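Local coordinates for flagellar basal body protein (Helicobacter pylori, PDB 5NPY) that probably builds part of the flagellar hook, the flexible joint that passes torque from the rotary motor to the filament, at residues A[275-280]-A[391-396]; A[240-245]-A[264-269]; A[244-249]-A[382-387]; A[210-215]-A[225-230]. All coordinates share one frame; numbering follows the deposited sequence.

In the fold
Following the chain from the N terminus, interaction 4 closes the first and shortest loop, tying the end of helix 209-212 to the residues that leave helix 221-226. Interaction 2 comes next and folds the turn at 240-245 onto strand 260-266. Interaction 3 starts from the same stretch, sharing Thr244 and Asn245 with interaction 2, but reaches forward to 382-387. Interaction 1 opens inside that span and closes beyond it, at 391-396, so interactions 1 and 3 cross. Both end in the loop between strands 370-381 and 396-406, and both join it to the mixed sheet holding strands 247-252, 260-266 and 275-276. Interactions 1 and 4 each contribute a residue to the tris-hydroxymethyl-methyl-ammonium pocket.

Interaction 1 (A[275-280]-A[391-396]); sequences QFKTLG and SKRKNQ
Van der Waals contact between Arg393 and two consecutive residues, Lys277 and Thr278, carries most of this interface. The methyl CG2 of Thr278 sits over the middle of one face of the Arg393 guanidinium, 3.5 Å from CZ, so an apolar group covers the flat cation while its N-H groups still point outward round the rim. Nearer the arginine's backbone, Lys277 CE lies 3.5 Å from Arg393 O and also touches Arg393 CB, and the two long chains run at a slant to each other.

The orientation of the Thr278 methyl goes with a helix start. Thr278 is the N-cap of helix 279-289: with chi1 at 68° its OG1 turns back to accept from the backbone N of Asp281, and CG2, on the other branch, is left to face the arginine. The same arginine lines the tris-hydroxymethyl-methyl-ammonium pocket, its side chain about 4 Å from the bound molecule at the nearest atoms.

Polar links between the segments run through water. A single water accepts from Lys277 NZ at 3.1 Å and donates to Arg393 O at 3.1 Å, bridging the ammonium to a loop carbonyl. Bent at its last torsion (chi4 86°), the lysine also forms a salt bridge with Asp228 and a hydrogen bond to Ser382 O, which would offset the like charge of Arg393 NE, 5.5 Å from Lys277 NZ. The guanidinium itself is held by hydrogen bonds outside the two segments, NE to Asn381 OD1 and NH2 to Asn226 O.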
loop_
_atom_site.group_PDB
_atom_site.type_symbol
_atom_site.label_atom_id
_atom_site.label_comp_id
_atom_site.label_asym_id
_atom_site.label_seq_id
_atom_site.Cartn_x
_atom_site.Cartn_y
_atom_site.Cartn_z
ATOM N N GLN A 275 -20.456 26.900 23.701
ATOM C CA GLN A 275 -20.035 26.182 22.506
ATOM C C GLN A 275 -19.810 24.709 22.825
ATOM O O GLN A 275 -19.428 24.344 23.932
ATOM C CB GLN A 275 -18.776 26.808 21.902
ATOM C CG GLN A 275 -19.010 28.243 21.438
ATOM C CD GLN A 275 -18.217 28.646 20.197
ATOM O OE1 GLN A 275 -17.262 27.976 19.795
ATOM N NE2 GLN A 275 -18.612 29.759 19.592
ATOM N N PHE A 276 -20.101 23.861 21.853
ATOM C CA PHE A 276 -19.928 22.423 21.996
ATOM C C PHE A 276 -19.483 21.868 20.663
ATOM O O PHE A 276 -19.731 22.465 19.604
ATOM C CB PHE A 276 -21.207 21.688 22.420
ATOM C CG PHE A 276 -22.327 21.768 21.394
ATOM C CD1 PHE A 276 -23.085 22.949 21.256
ATOM C CD2 PHE A 276 -22.636 20.671 20.576
ATOM C CE1 PHE A 276 -24.125 23.045 20.312
ATOM C CE2 PHE A 276 -23.689 20.755 19.626
ATOM C CZ PHE A 276 -24.433 21.953 19.492
ATOM N N LYS A 277 -18.829 20.717 20.735
ATOM C CA LYS A 277 -18.319 20.046 19.556
ATOM C C LYS A 277 -18.681 18.563 19.612
ATOM O O LYS A 277 -19.218 18.018 18.636
ATOM C CB LYS A 277 -16.813 20.215 19.465
ATOM C CG LYS A 277 -16.219 19.587 18.218
ATOM C CD LYS A 277 -14.964 20.266 17.855
ATOM C CE LYS A 277 -14.238 19.481 16.768
ATOM N NZ LYS A 277 -14.688 19.831 15.398
ATOM N N THR A 278 -18.422 17.907 20.751
ATOM C CA THR A 278 -18.664 16.474 20.915
ATOM C C THR A 278 -20.017 16.221 21.546
ATOM O O THR A 278 -20.644 17.116 22.111
ATOM C CB THR A 278 -17.611 15.817 21.806
ATOM O OG1 THR A 278 -17.776 16.314 23.139
ATOM C CG2 THR A 278 -16.191 16.069 21.305
ATOM N N LEU A 279 -20.423 14.949 21.522
ATOM C CA LEU A 279 -21.632 14.555 22.243
ATOM C C LEU A 279 -21.460 14.770 23.739
ATOM O O LEU A 279 -22.412 15.154 24.435
ATOM C CB LEU A 279 -21.979 13.091 21.944
ATOM C CG LEU A 279 -22.459 12.755 20.527
ATOM C CD1 LEU A 279 -22.621 11.255 20.391
ATOM C CD2 LEU A 279 -23.763 13.484 20.194
ATOM N N GLY A 280 -20.246 14.521 24.249
ATOM C CA GLY A 280 -19.955 14.842 25.631
ATOM C C GLY A 280 -20.118 16.321 25.932
ATOM O O GLY A 280 -20.828 16.696 26.867
ATOM N N SER A 391 -6.991 25.062 18.644
ATOM C CA SER A 391 -8.091 24.138 18.923
ATOM C C SER A 391 -7.538 22.741 19.141
ATOM O O SER A 391 -6.705 22.269 18.362
ATOM C CB SER A 391 -9.099 24.129 17.767
ATOM O OG SER A 391 -9.506 25.440 17.435
ATOM N N LYS A 392 -7.978 22.082 20.210
ATOM C CA LYS A 392 -7.437 20.756 20.490
ATOM C C LYS A 392 -7.948 19.695 19.526
ATOM O O LYS A 392 -7.298 18.658 19.375
ATOM C CB LYS A 392 -7.755 20.353 21.926
ATOM C CG LYS A 392 -7.060 21.233 22.916
ATOM C CD LYS A 392 -7.477 20.938 24.336
ATOM C CE LYS A 392 -6.506 21.610 25.274
ATOM N NZ LYS A 392 -6.414 23.069 24.952
ATOM N N ARG A 393 -9.095 19.923 18.875
ATOM C CA ARG A 393 -9.625 18.930 17.951
ATOM C C ARG A 393 -9.769 19.588 16.589
ATOM O O ARG A 393 -10.821 19.494 15.939
ATOM C CB ARG A 393 -10.952 18.371 18.461
ATOM C CG ARG A 393 -10.873 17.743 19.874
ATOM C CD ARG A 393 -12.270 17.374 20.339
ATOM N NE ARG A 393 -12.888 16.441 19.394
ATOM C CZ ARG A 393 -13.214 15.172 19.640
ATOM N NH1 ARG A 393 -13.056 14.622 20.839
ATOM N NH2 ARG A 393 -13.770 14.466 18.667
ATOM N N LYS A 394 -8.705 20.279 16.169
ATOM C CA LYS A 394 -8.695 20.897 14.852
ATOM C C LYS A 394 -8.670 19.854 13.733
ATOM O O LYS A 394 -9.376 19.999 12.718
ATOM C CB LYS A 394 -7.489 21.829 14.725
ATOM C CG LYS A 394 -7.626 22.852 13.615
ATOM C CD LYS A 394 -6.494 22.742 12.646
ATOM C CE LYS A 394 -5.152 22.856 13.353
ATOM N NZ LYS A 394 -4.125 22.176 12.541
ATOM N N ASN A 395 -7.804 18.847 13.850
ATOM C CA ASN A 395 -7.602 17.905 12.755
ATOM C C ASN A 395 -8.743 16.905 12.632
ATOM O O ASN A 395 -9.244 16.377 13.636
ATOM C CB ASN A 395 -6.298 17.141 12.942
ATOM C CG ASN A 395 -5.126 18.004 12.772
ATOM O OD1 ASN A 395 -5.264 19.119 12.285
ATOM N ND2 ASN A 395 -3.947 17.522 13.183
ATOM N N GLN A 396 -9.127 16.616 11.389
ATOM C CA GLN A 396 -10.049 15.519 11.144
ATOM C C GLN A 396 -9.374 14.212 11.522
ATOM O O GLN A 396 -8.188 14.006 11.243
ATOM C CB GLN A 396 -10.481 15.481 9.685
ATOM C CG GLN A 396 -10.933 14.116 9.227
ATOM C CD GLN A 396 -11.875 14.202 8.072
ATOM O OE1 GLN A 396 -12.735 15.090 8.027
ATOM N NE2 GLN A 396 -11.731 13.278 7.112
HETATM O O HOH W 1 -12.410 21.340 14.033
#

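Interaction 2 (A[240-245]-A[264-269])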
loop_
_atom_site.group_PDB
_atom_site.type_symbol
_atom_site.label_atom_id
_atom_site.label_comp_id
_atom_site.label_asym_id
_atom_site.label_seq_id
_atom_site.Cartn_x
_atom_site.Cartn_y
_atom_site.Cartn_z
ATOM N N ILE A 240 -25.216 15.395 9.736
ATOM C CA ILE A 240 -25.793 16.330 10.695
ATOM C C ILE A 240 -25.447 17.768 10.316
ATOM O O ILE A 240 -26.241 18.694 10.552
ATOM C CB ILE A 240 -25.325 15.986 12.121
ATOM C CG1 ILE A 240 -25.771 14.562 12.478
ATOM C CG2 ILE A 240 -25.846 17.007 13.114
ATOM C CD1 ILE A 240 -27.271 14.383 12.482
ATOM N N ASP A 241 -24.262 17.975 9.733
ATOM C CA ASP A 241 -23.868 19.253 9.139
ATOM C C ASP A 241 -23.903 20.384 10.170
ATOM O O ASP A 241 -24.334 21.505 9.881
ATOM C CB ASP A 241 -24.740 19.578 7.912
ATOM C CG ASP A 241 -24.187 20.738 7.078
ATOM O OD1 ASP A 241 -24.953 21.235 6.235
ATOM O OD2 ASP A 241 -23.011 21.167 7.265
ATOM N N ALA A 242 -23.419 20.082 11.383
ATOM C CA ALA A 242 -23.269 21.096 12.424
ATOM C C ALA A 242 -22.527 22.323 11.925
ATOM O O ALA A 242 -22.754 23.428 12.425
ATOM C CB ALA A 242 -22.518 20.516 13.622
ATOM N N ILE A 243 -21.634 22.146 10.950
ATOM C CA ILE A 243 -20.776 23.243 10.518
ATOM C C ILE A 243 -21.604 24.400 9.982
ATOM O O ILE A 243 -21.344 25.567 10.296
ATOM C CB ILE A 243 -19.758 22.752 9.477
ATOM C CG1 ILE A 243 -18.772 21.802 10.135
ATOM C CG2 ILE A 243 -19.018 23.937 8.855
ATOM C CD1 ILE A 243 -17.878 22.501 11.102
ATOM N N THR A 244 -22.620 24.111 9.183
ATOM C CA THR A 244 -23.373 25.221 8.635
ATOM C C THR A 244 -24.660 25.525 9.400
ATOM O O THR A 244 -25.236 26.593 9.188
ATOM C CB THR A 244 -23.651 24.990 7.142
ATOM O OG1 THR A 244 -23.963 23.621 6.904
ATOM C CG2 THR A 244 -22.412 25.325 6.340
ATOM N N ASN A 245 -25.091 24.658 10.335
ATOM C CA ASN A 245 -26.219 24.956 11.241
ATOM C C ASN A 245 -25.766 24.763 12.692
ATOM O O ASN A 245 -26.072 23.739 13.306
ATOM C CB ASN A 245 -27.430 24.077 10.925
ATOM C CG ASN A 245 -27.829 24.134 9.468
ATOM O OD1 ASN A 245 -28.242 25.179 8.964
ATOM N ND2 ASN A 245 -27.722 23.004 8.788
ATOM N N PHE A 264 -27.058 27.236 22.592
ATOM C CA PHE A 264 -25.807 26.523 22.429
ATOM C C PHE A 264 -25.386 26.635 20.967
ATOM O O PHE A 264 -26.234 26.709 20.070
ATOM C CB PHE A 264 -25.951 25.051 22.816
ATOM C CG PHE A 264 -26.549 24.820 24.174
ATOM C CD1 PHE A 264 -26.552 25.813 25.139
ATOM C CD2 PHE A 264 -27.087 23.588 24.491
ATOM C CE1 PHE A 264 -27.091 25.589 26.395
ATOM C CE2 PHE A 264 -27.628 23.344 25.758
ATOM C CZ PHE A 264 -27.626 24.346 26.714
ATOM N N THR A 265 -24.075 26.654 20.730
ATOM C CA THR A 265 -23.519 26.872 19.399
ATOM C C THR A 265 -22.414 25.864 19.114
ATOM O O THR A 265 -21.503 25.692 19.928
ATOM C CB THR A 265 -22.951 28.294 19.255
ATOM O OG1 THR A 265 -23.997 29.264 19.402
ATOM C CG2 THR A 265 -22.259 28.468 17.914
ATOM N N TYR A 266 -22.471 25.232 17.945
ATOM C CA TYR A 266 -21.430 24.292 17.566
ATOM C C TYR A 266 -20.143 25.031 17.243
ATOM O O TYR A 266 -20.147 26.014 16.491
ATOM C CB TYR A 266 -21.863 23.439 16.372
ATOM C CG TYR A 266 -20.797 22.461 15.927
ATOM C CD1 TYR A 266 -19.908 22.783 14.897
ATOM C CD2 TYR A 266 -20.661 21.213 16.552
ATOM C CE1 TYR A 266 -18.909 21.890 14.497
ATOM C CE2 TYR A 266 -19.671 20.306 16.147
ATOM C CZ TYR A 266 -18.809 20.650 15.117
ATOM O OH TYR A 266 -17.836 19.777 14.716
ATOM N N GLY A 267 -19.044 24.528 17.788
ATOM C CA GLY A 267 -17.735 25.106 17.562
ATOM C C GLY A 267 -16.771 24.681 18.654
ATOM O O GLY A 267 -17.114 23.918 19.558
ATOM N N ASP A 268 -15.539 25.182 18.537
ATOM C CA ASP A 268 -14.480 24.931 19.519
ATOM C C ASP A 268 -15.021 25.093 20.941
ATOM O O ASP A 268 -15.427 26.193 21.335
ATOM C CB ASP A 268 -13.296 25.881 19.264
ATOM C CG ASP A 268 -12.059 25.577 20.148
ATOM O OD1 ASP A 268 -10.925 25.840 19.690
ATOM O OD2 ASP A 268 -12.207 25.091 21.292
ATOM N N ALA A 269 -15.053 24.001 21.713
ATOM C CA ALA A 269 -15.647 24.046 23.049
ATOM C C ALA A 269 -14.975 25.067 23.975
ATOM O O ALA A 269 -15.589 25.479 24.965
ATOM C CB ALA A 269 -15.617 22.650 23.699
#
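Ala242 sets its CB squarely over the ring of Tyr266, 3.5 Å from the ring centroid and only 13° off the ring normal. This is a CH-pi contact in its plainest form: the small side chain lets the backbone come close, and the two CA atoms are 6.3 Å apart. The next residue, Ile243, meets the same ring differently. It starts out pointing away from the strand, yet its end curls back, so that CD1 arrives at the ring edge, close to the ring plane, 3.6 Å from Tyr266 CE1. One turn of chain thus wraps a face and an edge of a single aromatic group.

In the wrapping element, residues 242-244 have helical backbone angles but do not form a regular helix. The Asp241 carbonyl takes two N-H groups, that of Thr244 at 3.2 Å from N to O and that of Asn245 at 3.3 Å, and the turn lies just ahead of strand 247-252. Tyr266 closes strand 260-266, the antiparallel neighbour of 247-252 in a mixed sheet, so the turn folds over the end of its own hairpin. With chi1 at 179°, CG lies opposite the main-chain nitrogen and the ring extends from the strand towards the loops. Ile229 and Asn230 also touch it, and the buried hydroxyl at its far end is hydrogen-bonded to Asp228 OD2 and to Lys277 NZ. At the ring edge, the same Ile243 CD1 also packs against the Asp384 side chain.

Interaction 3 (A[244-249]-A[382-387])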
loop_
_atom_site.group_PDB
_atom_site.type_symbol
_atom_site.label_atom_id
_atom_site.label_comp_id
_atom_site.label_asym_id
_atom_site.label_seq_id
_atom_site.Cartn_x
_atom_site.Cartn_y
_atom_site.Cartn_z
ATOM N N THR A 244 -22.620 24.111 9.183
ATOM C CA THR A 244 -23.373 25.221 8.635
ATOM C C THR A 244 -24.660 25.525 9.400
ATOM O O THR A 244 -25.236 26.593 9.188
ATOM C CB THR A 244 -23.651 24.990 7.142
ATOM O OG1 THR A 244 -23.963 23.621 6.904
ATOM C CG2 THR A 244 -22.412 25.325 6.340
ATOM N N ASN A 245 -25.091 24.658 10.335
ATOM C CA ASN A 245 -26.219 24.956 11.241
ATOM C C ASN A 245 -25.766 24.763 12.692
ATOM O O ASN A 245 -26.072 23.739 13.306
ATOM C CB ASN A 245 -27.430 24.077 10.925
ATOM C CG ASN A 245 -27.829 24.134 9.468
ATOM O OD1 ASN A 245 -28.242 25.179 8.964
ATOM N ND2 ASN A 245 -27.722 23.004 8.788
ATOM N N ARG A 246 -25.088 25.782 13.241
ATOM C CA ARG A 246 -24.421 25.702 14.537
ATOM C C ARG A 246 -25.347 25.923 15.735
ATOM O O ARG A 246 -24.995 25.505 16.844
ATOM C CB ARG A 246 -23.273 26.728 14.591
ATOM C CG ARG A 246 -22.291 26.638 13.384
ATOM C CD ARG A 246 -21.130 27.601 13.501
ATOM N NE ARG A 246 -20.113 27.332 12.481
ATOM C CZ ARG A 246 -19.080 26.540 12.706
ATOM N NH1 ARG A 246 -18.976 25.944 13.905
ATOM N NH2 ARG A 246 -18.198 26.333 11.734
ATOM N N LYS A 247 -26.505 26.567 15.555
ATOM C CA LYS A 247 -27.301 27.040 16.680
ATOM C C LYS A 247 -28.289 25.980 17.146
ATOM O O LYS A 247 -29.008 25.384 16.337
ATOM C CB LYS A 247 -28.057 28.316 16.312
ATOM C CG LYS A 247 -27.180 29.523 16.019
ATOM C CD LYS A 247 -26.430 29.989 17.260
ATOM C CE LYS A 247 -25.706 31.310 17.014
ATOM N NZ LYS A 247 -24.250 31.240 17.366
ATOM N N LEU A 248 -28.328 25.768 18.458
ATOM C CA LEU A 248 -29.328 24.948 19.128
ATOM C C LEU A 248 -30.015 25.814 20.169
ATOM O O LEU A 248 -29.367 26.262 21.118
ATOM C CB LEU A 248 -28.694 23.741 19.818
ATOM C CG LEU A 248 -28.578 22.387 19.126
ATOM C CD1 LEU A 248 -27.840 21.429 20.051
ATOM C CD2 LEU A 248 -29.914 21.813 18.799
ATOM N N ASN A 249 -31.320 26.046 19.994
ATOM C CA ASN A 249 -32.114 26.807 20.950
ATOM C C ASN A 249 -32.855 25.844 21.869
ATOM O O ASN A 249 -33.631 25.006 21.402
ATOM C CB ASN A 249 -33.104 27.723 20.240
ATOM C CG ASN A 249 -32.514 28.371 19.020
ATOM O OD1 ASN A 249 -32.559 27.805 17.929
ATOM N ND2 ASN A 249 -31.953 29.564 19.190
ATOM N N SER A 382 -14.336 16.045 12.961
ATOM C CA SER A 382 -14.306 16.739 11.682
ATOM C C SER A 382 -13.567 18.064 11.837
ATOM O O SER A 382 -13.548 18.664 12.920
ATOM C CB SER A 382 -15.724 16.959 11.148
ATOM O OG SER A 382 -16.346 18.000 11.864
ATOM N N ASN A 383 -12.917 18.498 10.761
ATOM C CA ASN A 383 -12.143 19.740 10.785
ATOM C C ASN A 383 -13.083 20.913 10.497
ATOM O O ASN A 383 -13.493 21.143 9.362
ATOM C CB ASN A 383 -10.981 19.671 9.801
ATOM C CG ASN A 383 -10.417 21.059 9.437
ATOM O OD1 ASN A 383 -10.434 21.467 8.270
ATOM N ND2 ASN A 383 -9.945 21.788 10.437
ATOM N N ASP A 384 -13.427 21.643 11.549
ATOM C CA ASP A 384 -14.259 22.823 11.458
ATOM C C ASP A 384 -13.419 23.982 10.909
ATOM O O ASP A 384 -12.396 24.318 11.503
ATOM C CB ASP A 384 -14.844 23.135 12.840
ATOM C CG ASP A 384 -15.692 24.428 12.870
ATOM O OD1 ASP A 384 -15.691 25.196 11.896
ATOM O OD2 ASP A 384 -16.411 24.664 13.887
ATOM N N PRO A 385 -13.807 24.599 9.785
ATOM C CA PRO A 385 -12.978 25.687 9.245
ATOM C C PRO A 385 -12.840 26.873 10.178
ATOM O O PRO A 385 -11.872 27.614 10.037
ATOM C CB PRO A 385 -13.706 26.071 7.946
ATOM C CG PRO A 385 -15.120 25.645 8.166
ATOM C CD PRO A 385 -14.968 24.335 8.919
ATOM N N THR A 386 -13.749 27.074 11.134
ATOM C CA THR A 386 -13.602 28.215 12.033
ATOM C C THR A 386 -12.675 27.948 13.217
ATOM O O THR A 386 -12.532 28.826 14.073
ATOM C CB THR A 386 -14.956 28.668 12.566
ATOM O OG1 THR A 386 -15.566 27.592 13.289
ATOM C CG2 THR A 386 -15.879 29.140 11.415
ATOM N N SER A 387 -12.053 26.776 13.287
ATOM C CA SER A 387 -11.107 26.451 14.347
ATOM C C SER A 387 -9.740 27.084 14.078
ATOM O O SER A 387 -9.306 27.201 12.932
ATOM C CB SER A 387 -10.946 24.942 14.447
ATOM O OG SER A 387 -10.309 24.482 13.265
#
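An Asx turn headed by Asp384, set within a type I beta turn that runs to Ser387, offers its carboxylate to Arg246. The salt bridge is of the end-on, two-pronged kind: NH1 donates to Asp384 OD2 at 2.9 Å and NH2 to Asp384 OD1 at 2.8 Å, with N-H...O angles of 155° and 158°. Both oxygens are used on their syn sides and lie close to the guanidinium plane; the planes of the two flat groups are 21° apart, and both nitrogens lie somewhat out of the carboxylate plane. Arg246 reaches across with its chain extended from CG to NE.

The carboxylate is also held by its own turn. Thr386 N and Thr386 OG1 both donate to Asp384 OD1, each at 2.8 Å and each from above the carboxylate plane. With NH2 this makes three donors on one oxygen, a setting that would favour the ionised aspartate. The Thr386 hydroxyl also lies near Arg246 NH2, without the angle for a bond. In the main chain, Asp384 O closes the turn by accepting from Ser387 N at 3.1 Å and from Ser387 OG at 2.7 Å.

Arg246 NH1 is shared with Tyr266 O. The arginine immediately precedes strand 247-252 and pairs through its backbone with Tyr266 on strand 260-266, so the bridge fastens the open end of the hairpin, where 247-252 starts and 260-266 finishes, to the long loop linking strands 370-381 and 396-406.

Interaction 4 (A[210-215]-A[225-230]); sequences DFFLND and LNQDIN. With 144 (tris-hydroxymethyl-methyl-ammonium), chain B.
Phe212 and Gln227 make the nearest backbone approach, their CA atoms 9.5 Å apart, so the contact is made by side chains alone. It joins two short helices in succession, the end of 209-212 and the stretch leaving 221-226, beside the tris-hydroxymethyl-methyl-ammonium pocket. Gln227 meets both phenylalanines. The ring of Phe212 comes in edge first, CZ 3.7 Å from Gln227 CB and 3.8 Å from its CG, with ring and amide planes 74° apart. Phe211 is less close: CE2 lies 4.1 Å from Gln227 OE1, which is oblique to the ring, and that ring also meets the one of Tyr378 with the planes at about 20°. A bend at chi2 (76°) turns the glutamine amide aside, and NE2 anchors this buried group by hydrogen bonds, to strand 370-381 through Met379 O and to its own loop through Ala231 O. Further along, Asp228 OD2 accepts from Asn230 N at 2.9 Å, forming an Asx turn just after Gln227. On the pocket side the ligand, hydrogen-bonded to Thr380 and Glu399, brings its O2 to 3.2 Å from Asn226 CB.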
loop_
_atom_site.group_PDB
_atom_site.type_symbol
_atom_site.label_atom_id
_atom_site.label_comp_id
_atom_site.label_asym_id
_atom_site.label_seq_id
_atom_site.Cartn_x
_atom_site.Cartn_y
_atom_site.Cartn_z
ATOM N N ASP A 210 -21.688 -0.010 15.374
ATOM C CA ASP A 210 -20.459 -0.637 14.890
ATOM C C ASP A 210 -19.222 -0.134 15.623
ATOM O O ASP A 210 -18.215 -0.853 15.693
ATOM C CB ASP A 210 -20.289 -0.377 13.395
ATOM C CG ASP A 210 -21.039 -1.374 12.532
ATOM O OD1 ASP A 210 -20.391 -1.952 11.624
ATOM O OD2 ASP A 210 -22.260 -1.570 12.747
ATOM N N PHE A 211 -19.264 1.102 16.132
ATOM C CA PHE A 211 -18.148 1.745 16.816
ATOM C C PHE A 211 -18.394 1.957 18.302
ATOM O O PHE A 211 -17.462 1.807 19.093
ATOM C CB PHE A 211 -17.852 3.097 16.167
ATOM C CG PHE A 211 -16.601 3.764 16.681
ATOM C CD1 PHE A 211 -15.382 3.104 16.661
ATOM C CD2 PHE A 211 -16.640 5.061 17.158
ATOM C CE1 PHE A 211 -14.227 3.725 17.121
ATOM C CE2 PHE A 211 -15.493 5.679 17.620
ATOM C CZ PHE A 211 -14.281 5.017 17.591
ATOM N N PHE A 212 -19.641 2.286 18.696
ATOM C CA PHE A 212 -19.983 2.614 20.078
ATOM C C PHE A 212 -20.195 1.383 20.965
ATOM O O PHE A 212 -20.147 1.519 22.190
ATOM C CB PHE A 212 -21.257 3.487 20.141
ATOM C CG PHE A 212 -21.041 4.942 19.761
ATOM C CD1 PHE A 212 -19.769 5.447 19.548
ATOM C CD2 PHE A 212 -22.122 5.802 19.605
ATOM C CE1 PHE A 212 -19.578 6.792 19.181
ATOM C CE2 PHE A 212 -21.940 7.139 19.250
ATOM C CZ PHE A 212 -20.660 7.633 19.035
ATOM N N LEU A 213 -20.451 0.208 20.393
ATOM C CA LEU A 213 -20.591 -1.032 21.147
ATOM C C LEU A 213 -19.309 -1.860 21.095
ATOM O O LEU A 213 -18.546 -1.800 20.124
ATOM C CB LEU A 213 -21.755 -1.871 20.610
ATOM C CG LEU A 213 -23.088 -1.113 20.732
ATOM C CD1 LEU A 213 -24.313 -1.923 20.241
ATOM C CD2 LEU A 213 -23.315 -0.597 22.157
ATOM N N ASN A 214 -19.080 -2.650 22.145
ATOM C CA ASN A 214 -17.959 -3.577 22.132
ATOM C C ASN A 214 -18.424 -4.960 21.659
ATOM O O ASN A 214 -19.594 -5.174 21.346
ATOM C CB ASN A 214 -17.297 -3.639 23.508
ATOM C CG ASN A 214 -18.204 -4.242 24.577
ATOM O OD1 ASN A 214 -19.249 -4.840 24.288
ATOM N ND2 ASN A 214 -17.810 -4.070 25.825
ATOM N N ASP A 215 -17.494 -5.915 21.621
ATOM C CA ASP A 215 -17.813 -7.259 21.136
ATOM C C ASP A 215 -19.013 -7.881 21.847
ATOM O O ASP A 215 -19.773 -8.638 21.232
ATOM C CB ASP A 215 -16.591 -8.164 21.283
ATOM C CG ASP A 215 -15.814 -8.298 19.991
ATOM O OD1 ASP A 215 -15.859 -7.353 19.175
ATOM O OD2 ASP A 215 -15.167 -9.349 19.785
ATOM N N LEU A 225 -18.754 9.809 24.314
ATOM C CA LEU A 225 -18.552 11.164 24.821
ATOM C C LEU A 225 -17.707 12.002 23.872
ATOM O O LEU A 225 -17.983 13.200 23.696
ATOM C CB LEU A 225 -17.923 11.144 26.216
ATOM C CG LEU A 225 -18.879 10.643 27.301
ATOM C CD1 LEU A 225 -18.233 10.713 28.678
ATOM C CD2 LEU A 225 -20.211 11.404 27.256
ATOM N N ASN A 226 -16.695 11.384 23.237
ATOM C CA ASN A 226 -15.690 12.082 22.442
ATOM C C ASN A 226 -16.009 12.139 20.944
ATOM O O ASN A 226 -15.157 12.580 20.167
ATOM C CB ASN A 226 -14.307 11.439 22.640
ATOM C CG ASN A 226 -13.819 11.528 24.088
ATOM O OD1 ASN A 226 -14.356 12.298 24.894
ATOM N ND2 ASN A 226 -12.790 10.739 24.420
ATOM N N GLN A 227 -17.191 11.698 20.524
ATOM C CA GLN A 227 -17.550 11.733 19.115
ATOM C C GLN A 227 -18.022 13.136 18.743
ATOM O O GLN A 227 -18.933 13.685 19.360
ATOM C CB GLN A 227 -18.614 10.685 18.800
ATOM C CG GLN A 227 -19.072 10.646 17.359
ATOM C CD GLN A 227 -18.064 9.998 16.477
ATOM O OE1 GLN A 227 -17.098 9.354 16.951
ATOM N NE2 GLN A 227 -18.239 10.184 15.164
ATOM N N ASP A 228 -17.349 13.734 17.777
ATOM C CA ASP A 228 -17.783 14.993 17.189
ATOM C C ASP A 228 -19.188 14.810 16.580
ATOM O O ASP A 228 -19.409 13.938 15.732
ATOM C CB ASP A 228 -16.744 15.414 16.133
ATOM C CG ASP A 228 -17.048 16.772 15.465
ATOM O OD1 ASP A 228 -16.140 17.296 14.786
ATOM O OD2 ASP A 228 -18.171 17.305 15.585
ATOM N N ILE A 229 -20.148 15.606 17.047
ATOM C CA ILE A 229 -21.525 15.486 16.567
ATOM C C ILE A 229 -21.639 15.792 15.065
ATOM O O ILE A 229 -22.565 15.309 14.405
ATOM C CB ILE A 229 -22.446 16.389 17.415
ATOM C CG1 ILE A 229 -23.912 16.033 17.197
ATOM C CG2 ILE A 229 -22.205 17.880 17.120
ATOM C CD1 ILE A 229 -24.844 16.787 18.104
ATOM N N ASN A 230 -20.712 16.591 14.499
ATOM C CA ASN A 230 -20.643 16.808 13.050
ATOM C C ASN A 230 -20.070 15.609 12.299
ATOM O O ASN A 230 -20.191 15.563 11.065
ATOM C CB ASN A 230 -19.794 18.044 12.720
ATOM C CG ASN A 230 -19.993 18.531 11.280
ATOM O OD1 ASN A 230 -21.130 18.860 10.879
ATOM N ND2 ASN A 230 -18.919 18.621 10.519
HETATM C C1 144 B . -9.446 11.974 20.184
HETATM N N 144 B . -10.426 11.335 19.306
HETATM C C2 144 B . -11.731 11.300 19.966
HETATM O O2 144 B . -11.863 10.264 20.909
HETATM C C3 144 B . -10.010 9.971 18.998
HETATM O O3 144 B . -10.670 9.500 17.844
HETATM C C4 144 B . -10.608 12.034 18.023
HETATM O O4 144 B . -9.912 13.241 17.801
#